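Local structure of UDP-N-Acetylglucosamine 2-Epimerase (Thermus thermophilus, 1V4V) at residues 171-183 and 346-360. The protein probably interconverts UDP-N-acetylglucosamine and UDP-N-acetylmannosamine as a two-domain, homodimeric 2-epimerase of the GT-B clan. Sequence-based numbering, arbitrary orientation.
Sequences ILVTGQTGVDAVL and NPYGDGKAGLMVARG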
loop_
_atom_site.group_PDB
_atom_site.type_symbol
_atom_site.label_atom_id
_atom_site.label_comp_id
_atom_site.label_asym_id
_atom_site.label_seq_id
_atom_site.Cartn_x
_atom_site.Cartn_y
_atom_site.Cartn_z
ATOM N N ILE A 171 -0.153 15.549 -2.517
ATOM C CA ILE A 171 0.587 15.330 -3.760
ATOM C C ILE A 171 1.260 16.612 -4.238
ATOM O O ILE A 171 0.648 17.680 -4.236
ATOM C CB ILE A 171 -0.339 14.852 -4.896
ATOM C CG1 ILE A 171 -1.106 13.601 -4.461
ATOM C CG2 ILE A 171 0.485 14.567 -6.151
ATOM C CD1 ILE A 171 -2.233 13.226 -5.394
ATOM N N LEU A 172 2.517 16.488 -4.651
ATOM C CA LEU A 172 3.293 17.614 -5.169
ATOM C C LEU A 172 3.919 17.167 -6.490
ATOM O O LEU A 172 4.583 16.140 -6.535
ATOM C CB LEU A 172 4.407 17.993 -4.186
ATOM C CG LEU A 172 5.357 19.124 -4.601
ATOM C CD1 LEU A 172 4.611 20.448 -4.603
ATOM C CD2 LEU A 172 6.526 19.199 -3.627
ATOM N N VAL A 173 3.686 17.914 -7.565
ATOM C CA VAL A 173 4.273 17.568 -8.863
ATOM C C VAL A 173 5.649 18.223 -8.860
ATOM O O VAL A 173 5.761 19.445 -8.809
ATOM C CB VAL A 173 3.434 18.114 -10.034
ATOM C CG1 VAL A 173 4.106 17.782 -11.352
ATOM C CG2 VAL A 173 2.043 17.503 -9.998
ATOM N N THR A 174 6.694 17.404 -8.928
ATOM C CA THR A 174 8.057 17.910 -8.849
ATOM C C THR A 174 8.908 17.838 -10.110
ATOM O O THR A 174 9.896 18.559 -10.226
ATOM C CB THR A 174 8.834 17.149 -7.766
ATOM O OG1 THR A 174 8.956 15.775 -8.162
ATOM C CG2 THR A 174 8.104 17.219 -6.428
ATOM N N GLY A 175 8.526 16.982 -11.049
ATOM C CA GLY A 175 9.347 16.793 -12.232
ATOM C C GLY A 175 10.308 15.697 -11.794
ATOM O O GLY A 175 10.222 15.243 -10.652
ATOM N N GLN A 176 11.229 15.272 -12.655
ATOM C CA GLN A 176 12.143 14.199 -12.277
ATOM C C GLN A 176 13.450 14.627 -11.617
ATOM O O GLN A 176 14.156 15.501 -12.121
ATOM C CB GLN A 176 12.455 13.335 -13.503
ATOM C CG GLN A 176 11.223 12.718 -14.141
ATOM C CD GLN A 176 11.566 11.593 -15.101
ATOM O OE1 GLN A 176 10.816 11.306 -16.036
ATOM N NE2 GLN A 176 12.701 10.940 -14.865
ATOM N N THR A 177 13.781 14.006 -10.485
ATOM C CA THR A 177 15.024 14.343 -9.807
ATOM C C THR A 177 16.193 13.849 -10.655
ATOM O O THR A 177 17.332 14.283 -10.470
ATOM C CB THR A 177 15.112 13.710 -8.398
ATOM O OG1 THR A 177 15.092 12.283 -8.501
ATOM C CG2 THR A 177 13.952 14.182 -7.530
ATOM N N GLY A 178 15.899 12.946 -11.589
ATOM C CA GLY A 178 16.932 12.420 -12.467
ATOM C C GLY A 178 17.625 13.540 -13.226
ATOM O O GLY A 178 18.820 13.458 -13.527
ATOM N N VAL A 179 16.874 14.591 -13.540
ATOM C CA VAL A 179 17.427 15.743 -14.246
ATOM C C VAL A 179 18.485 16.400 -13.361
ATOM O O VAL A 179 19.604 16.663 -13.805
ATOM C CB VAL A 179 16.326 16.773 -14.573
ATOM C CG1 VAL A 179 16.929 17.975 -15.304
ATOM C CG2 VAL A 179 15.255 16.123 -15.425
ATOM N N ASP A 180 18.121 16.654 -12.104
ATOM C CA ASP A 180 19.037 17.260 -11.137
ATOM C C ASP A 180 20.313 16.419 -11.045
ATOM O O ASP A 180 21.421 16.952 -10.980
ATOM C CB ASP A 180 18.419 17.289 -9.731
ATOM C CG ASP A 180 17.093 18.011 -9.673
ATOM O OD1 ASP A 180 16.231 17.770 -10.541
ATOM O OD2 ASP A 180 16.904 18.818 -8.738
ATOM N N ALA A 181 20.136 15.101 -11.023
ATOM C CA ALA A 181 21.251 14.168 -10.898
ATOM C C ALA A 181 22.291 14.288 -12.006
ATOM O O ALA A 181 23.494 14.247 -11.739
ATOM C CB ALA A 181 20.728 12.739 -10.830
ATOM N N VAL A 182 21.836 14.414 -13.248
ATOM C CA VAL A 182 22.762 14.544 -14.366
ATOM C C VAL A 182 23.554 15.840 -14.229
ATOM O O VAL A 182 24.773 15.844 -14.381
ATOM C CB VAL A 182 22.019 14.548 -15.722
ATOM C CG1 VAL A 182 23.029 14.625 -16.867
ATOM C CG2 VAL A 182 21.183 13.285 -15.856
ATOM N N LEU A 183 22.857 16.936 -13.939
ATOM C CA LEU A 183 23.496 18.238 -13.770
ATOM C C LEU A 183 24.552 18.178 -12.671
ATOM O O LEU A 183 25.639 18.746 -12.807
ATOM C CB LEU A 183 22.453 19.301 -13.423
ATOM C CG LEU A 183 21.459 19.671 -14.526
ATOM C CD1 LEU A 183 20.365 20.569 -13.961
ATOM C CD2 LEU A 183 22.198 20.377 -15.656
ATOM N N ASN A 346 12.858 21.598 -20.932
ATOM C CA ASN A 346 13.012 20.165 -20.690
ATOM C C ASN A 346 11.651 19.628 -20.246
ATOM O O ASN A 346 11.128 20.045 -19.216
ATOM C CB ASN A 346 14.046 19.920 -19.590
ATOM C CG ASN A 346 14.313 18.448 -19.368
ATOM O OD1 ASN A 346 13.385 17.652 -19.246
ATOM N ND2 ASN A 346 15.588 18.078 -19.308
ATOM N N PRO A 347 11.069 18.692 -21.012
ATOM C CA PRO A 347 9.761 18.118 -20.681
ATOM C C PRO A 347 9.774 17.133 -19.514
ATOM O O PRO A 347 8.727 16.615 -19.134
ATOM C CB PRO A 347 9.357 17.448 -21.982
ATOM C CG PRO A 347 10.669 16.891 -22.450
ATOM C CD PRO A 347 11.622 18.056 -22.224
ATOM N N TYR A 348 10.951 16.883 -18.946
ATOM C CA TYR A 348 11.076 15.939 -17.834
ATOM C C TYR A 348 11.229 16.609 -16.474
ATOM O O TYR A 348 10.861 16.036 -15.450
ATOM C CB TYR A 348 12.272 15.015 -18.061
ATOM C CG TYR A 348 12.323 14.412 -19.446
ATOM C CD1 TYR A 348 11.377 13.473 -19.858
ATOM C CD2 TYR A 348 13.310 14.796 -20.351
ATOM C CE1 TYR A 348 11.416 12.930 -21.150
ATOM C CE2 TYR A 348 13.357 14.261 -21.636
ATOM C CZ TYR A 348 12.409 13.332 -22.027
ATOM O OH TYR A 348 12.455 12.816 -23.304
ATOM N N GLY A 349 11.778 17.817 -16.460
ATOM C CA GLY A 349 11.974 18.526 -15.207
ATOM C C GLY A 349 12.894 19.713 -15.409
ATOM O O GLY A 349 13.624 19.757 -16.397
ATOM N N ASP A 350 12.867 20.665 -14.480
ATOM C CA ASP A 350 13.695 21.863 -14.589
ATOM C C ASP A 350 15.044 21.778 -13.870
ATOM O O ASP A 350 15.721 22.789 -13.694
ATOM C CB ASP A 350 12.909 23.091 -14.097
ATOM C CG ASP A 350 12.526 23.002 -12.622
ATOM O OD1 ASP A 350 11.717 23.843 -12.170
ATOM O OD2 ASP A 350 13.032 22.106 -11.914
ATOM N N GLY A 351 15.432 20.573 -13.455
ATOM C CA GLY A 351 16.705 20.398 -12.778
ATOM C C GLY A 351 16.702 20.734 -11.299
ATOM O O GLY A 351 17.735 20.632 -10.627
ATOM N N LYS A 352 15.543 21.129 -10.784
ATOM C CA LYS A 352 15.425 21.479 -9.375
ATOM C C LYS A 352 14.342 20.681 -8.641
ATOM O O LYS A 352 13.776 21.144 -7.653
ATOM C CB LYS A 352 15.167 22.983 -9.254
ATOM C CG LYS A 352 16.301 23.804 -9.861
ATOM C CD LYS A 352 16.004 25.285 -9.891
ATOM C CE LYS A 352 17.196 26.050 -10.449
ATOM N NZ LYS A 352 18.441 25.766 -9.672
ATOM N N ALA A 353 14.066 19.474 -9.124
ATOM C CA ALA A 353 13.063 18.615 -8.505
ATOM C C ALA A 353 13.485 18.256 -7.081
ATOM O O ALA A 353 12.648 18.151 -6.181
ATOM C CB ALA A 353 12.879 17.346 -9.333
ATOM N N GLY A 354 14.788 18.072 -6.891
ATOM C CA GLY A 354 15.314 17.724 -5.585
ATOM C C GLY A 354 15.018 18.797 -4.562
ATOM O O GLY A 354 14.679 18.502 -3.416
ATOM N N LEU A 355 15.147 20.053 -4.975
ATOM C CA LEU A 355 14.880 21.167 -4.077
ATOM C C LEU A 355 13.404 21.199 -3.702
ATOM O O LEU A 355 13.056 21.505 -2.564
ATOM C CB LEU A 355 15.279 22.492 -4.736
ATOM C CG LEU A 355 15.089 23.755 -3.892
ATOM C CD1 LEU A 355 15.867 23.630 -2.588
ATOM C CD2 LEU A 355 15.561 24.968 -4.682
HETATM N N MSE A 356 12.537 20.884 -4.662
HETATM C CA MSE A 356 11.104 20.872 -4.397
HETATM C C MSE A 356 10.729 19.749 -3.436
HETATM O O MSE A 356 9.883 19.937 -2.560
HETATM C CB MSE A 356 10.310 20.736 -5.696
HETATM C CG MSE A 356 10.175 22.042 -6.465
HETATM SE SE MSE A 356 9.017 21.861 -7.989
HETATM C CE MSE A 356 7.519 21.054 -7.052
ATOM N N VAL A 357 11.348 18.582 -3.601
ATOM C CA VAL A 357 11.078 17.461 -2.707
ATOM C C VAL A 357 11.508 17.878 -1.305
ATOM O O VAL A 357 10.760 17.706 -0.337
ATOM C CB VAL A 357 11.866 16.194 -3.125
ATOM C CG1 VAL A 357 11.758 15.115 -2.042
ATOM C CG2 VAL A 357 11.326 15.663 -4.443
ATOM N N ALA A 358 12.708 18.448 -1.205
ATOM C CA ALA A 358 13.249 18.898 0.075
ATOM C C ALA A 358 12.340 19.927 0.737
ATOM O O ALA A 358 12.089 19.864 1.942
ATOM C CB ALA A 358 14.649 19.486 -0.124
ATOM N N ARG A 359 11.850 20.876 -0.052
ATOM C CA ARG A 359 10.969 21.910 0.475
ATOM C C ARG A 359 9.614 21.318 0.844
ATOM O O ARG A 359 8.940 21.810 1.748
ATOM C CB ARG A 359 10.801 23.034 -0.549
ATOM C CG ARG A 359 12.047 23.905 -0.682
ATOM C CD ARG A 359 11.923 24.925 -1.797
ATOM N NE ARG A 359 13.060 25.846 -1.810
ATOM C CZ ARG A 359 13.285 26.747 -2.763
ATOM N NH1 ARG A 359 12.452 26.851 -3.790
ATOM N NH2 ARG A 359 14.339 27.549 -2.684
ATOM N N GLY A 360 9.213 20.266 0.137
ATOM C CA GLY A 360 7.950 19.621 0.441
ATOM C C GLY A 360 8.021 18.990 1.821
ATOM O O GLY A 360 7.066 19.060 2.594
HETATM O O HOH W 1 11.697 19.704 -11.806
HETATM O O HOH W 2 14.058 18.220 -12.605
HETATM O O HOH W 3 17.598 20.317 -6.652
#
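Gln-176 OE1 approaches the Tyr-348 ring obliquely, while Pro-347 CG sits over the centre of one face, 3.8 Å above the plane; Gln-176 N bonds Tyr-348 O at 2.9 Å. The carboxylate of Asp-180 lies against the first turn of helix 353-360: Gly-354 N reaches OD2 at 2.9 Å from above the carboxylate plane, 54° out of it, while Ala-353 N gives OD1 a weak bond. A water donates to OD2 and accepts a weak bond from Leu-355 N. Val-179 lies on the loop with both methyls, CG1 on Gly-351 CA (3.5 Å) and CG2 near Tyr-348 CB. Further along, selenomethionine Met-356 bends at chi3 (51°), bringing CE to Leu-172 CG at 3.8 Å and beside Thr-174 CG2. Two waters link the backbones, each donating to a carbonyl (Thr-174 O, Gln-176 O) and accepting from an N-H (Asp-350, Gly-351). As in GT-B folds, the C-terminal helix 353-364 returns to the N-terminal Rossmann-like domain, packing against helix 177-188 and strand 171-173, the outermost within this chain of the seven-stranded parallel sheet, with helix 15-29 touching Val-357 and Asp-180, and helix 283-291 touching Val-179 and Tyr-348.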